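Local coordinates for oxidoreductase (PDB 4R82), which uses NADH to reduce FAD, supplying freely diffusing FADH2 to the monooxygenase and halogenase of enediyne antibiotic C-1027 biosynthesis, at the interface of chains A and B. Coordinates in Å, arbitrary orientation; residue numbers count along the deposited sequence, not the author numbering. Chains: chain A/B, Oxidoreductase.

The interface of chains A and B. Residues chain A 163-166, 175; chain B 31, 166, 168, 173.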
loop_
_atom_site.group_PDB
_atom_site.type_symbol
_atom_site.label_atom_id
_atom_site.label_comp_id
_atom_site.label_asym_id
_atom_site.label_seq_id
_atom_site.Cartn_x
_atom_site.Cartn_y
_atom_site.Cartn_z
ATOM N N GLU A 163 -7.513 -16.063 1.228
ATOM C CA GLU A 163 -6.449 -15.330 0.559
ATOM C C GLU A 163 -7.053 -14.098 -0.109
ATOM O O GLU A 163 -8.167 -14.166 -0.627
ATOM C CB GLU A 163 -5.840 -16.259 -0.494
ATOM C CG GLU A 163 -4.640 -15.741 -1.229
ATOM C CD GLU A 163 -3.830 -16.882 -1.804
ATOM O OE1 GLU A 163 -2.911 -17.358 -1.108
ATOM O OE2 GLU A 163 -4.137 -17.318 -2.931
ATOM N N GLY A 164 -6.331 -12.977 -0.109
ATOM C CA GLY A 164 -6.878 -11.725 -0.619
ATOM C C GLY A 164 -7.071 -11.613 -2.129
ATOM O O GLY A 164 -6.381 -12.270 -2.915
HETATM N N MSE A 165 -8.034 -10.789 -2.537
HETATM C CA MSE A 165 -8.156 -10.454 -3.950
HETATM C C MSE A 165 -7.083 -9.430 -4.282
HETATM O O MSE A 165 -6.468 -8.858 -3.379
HETATM C CB MSE A 165 -9.561 -9.933 -4.277
HETATM C CG MSE A 165 -9.994 -8.707 -3.512
HETATM SE SE MSE A 165 -11.786 -8.091 -4.070
HETATM C CE MSE A 165 -11.456 -7.900 -5.957
ATOM N N LEU A 166 -6.852 -9.215 -5.576
ATOM C CA LEU A 166 -5.813 -8.308 -6.053
ATOM C C LEU A 166 -6.407 -7.251 -6.975
ATOM O O LEU A 166 -7.436 -7.481 -7.621
ATOM C CB LEU A 166 -4.744 -9.088 -6.819
ATOM C CG LEU A 166 -4.057 -10.170 -5.991
ATOM C CD1 LEU A 166 -3.196 -11.054 -6.856
ATOM C CD2 LEU A 166 -3.219 -9.488 -4.929
ATOM N N PHE A 175 -4.358 -14.531 -7.512
ATOM C CA PHE A 175 -3.061 -15.192 -7.337
ATOM C C PHE A 175 -2.996 -16.497 -8.113
ATOM O O PHE A 175 -4.003 -17.207 -8.243
ATOM C CB PHE A 175 -2.848 -15.606 -5.874
ATOM C CG PHE A 175 -2.481 -14.476 -4.929
ATOM C CD1 PHE A 175 -1.187 -13.961 -4.904
ATOM C CD2 PHE A 175 -3.404 -14.012 -4.005
ATOM C CE1 PHE A 175 -0.842 -12.959 -4.000
ATOM C CE2 PHE A 175 -3.067 -13.004 -3.098
ATOM C CZ PHE A 175 -1.788 -12.481 -3.102
ATOM N N PRO B 31 -2.324 -8.175 0.446
ATOM C CA PRO B 31 -1.279 -8.383 -0.560
ATOM C C PRO B 31 -0.723 -7.060 -1.078
ATOM O O PRO B 31 -1.469 -6.082 -1.157
ATOM C CB PRO B 31 -2.023 -9.083 -1.693
ATOM C CG PRO B 31 -3.303 -9.587 -1.103
ATOM C CD PRO B 31 -3.646 -8.643 0.002
ATOM N N LEU B 166 4.547 -10.009 -6.382
ATOM C CA LEU B 166 3.596 -9.879 -5.289
ATOM C C LEU B 166 4.237 -10.380 -4.010
ATOM O O LEU B 166 5.105 -11.255 -4.047
ATOM C CB LEU B 166 2.349 -10.719 -5.587
ATOM C CG LEU B 166 1.552 -10.284 -6.817
ATOM C CD1 LEU B 166 0.560 -11.340 -7.248
ATOM C CD2 LEU B 166 0.821 -8.997 -6.478
ATOM N N SER B 168 2.836 -11.575 -0.142
ATOM C CA SER B 168 1.618 -11.828 0.608
ATOM C C SER B 168 1.887 -12.965 1.569
ATOM O O SER B 168 2.550 -13.939 1.208
ATOM C CB SER B 168 0.486 -12.196 -0.350
ATOM O OG SER B 168 -0.727 -12.375 0.352
ATOM N N ARG B 173 4.897 -14.080 -4.436
ATOM C CA ARG B 173 3.846 -14.785 -5.158
ATOM C C ARG B 173 3.751 -14.219 -6.564
ATOM O O ARG B 173 4.380 -13.202 -6.874
ATOM C CB ARG B 173 2.507 -14.598 -4.438
ATOM C CG ARG B 173 2.463 -15.164 -3.012
ATOM C CD ARG B 173 2.437 -16.697 -2.994
ATOM N NE ARG B 173 1.284 -17.224 -3.719
ATOM C CZ ARG B 173 0.051 -17.293 -3.220
ATOM N NH1 ARG B 173 -0.192 -16.886 -1.981
ATOM N NH2 ARG B 173 -0.945 -17.778 -3.954
#
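At the two-fold interface of this flavin reductase homodimer, the ring of A:Phe175 stacks with B:Arg173, which also pairs with A:Glu163, beside a small apolar cluster. A:Phe175 pushes its ring into chain B, where B:Arg173 crosses its side chain at about a right angle and lays the guanidinium over one ring face, the planes 23° apart. NH1 of B:Arg173 stands 4.4 Å from the centroid of the A:Phe175 ring, displaced toward the rim, a cation-pi contact. The opposite face is covered from within chain A by the CD1 methyl of A:Leu166, so the ring is sandwiched between its own chain and the partner.

The arginine chain bends at chi2 (-72°) and chi3 (-59°), which folds the guanidinium back over the ring while B:Arg173 CB packs 3.8 Å from A:Phe175 CE1. Its edge then faces A:Glu163, whose extended chain arrives from the opposite direction. NH1 of B:Arg173 donates a nearly straight hydrogen bond of 2.9 Å to the carboxylate oxygen OE1 of A:Glu163, also a salt bridge; the acceptor lies in the guanidinium plane but is met from above the carboxylate plane. The second pairing, NH2 to OE2, is weak.

At the far end of the ring, CZ of A:Phe175 touches B:Ser168 CB at 3.6 Å and B:Pro31 CB at 3.7 Å. B:Pro31 CB also packs tightly against A:Leu166 CD2, 3.5 Å away. A:Leu166 CD1 and B:Leu166 CD1 meet tip to tip at 3.8 Å.

Here strands 166-168 of both chains, strand 171-173 of chain B and the neighbouring loop residues A:Glu163 and A:Phe175 meet the loop holding B:Pro31, and the patch recurs with the chains exchanged.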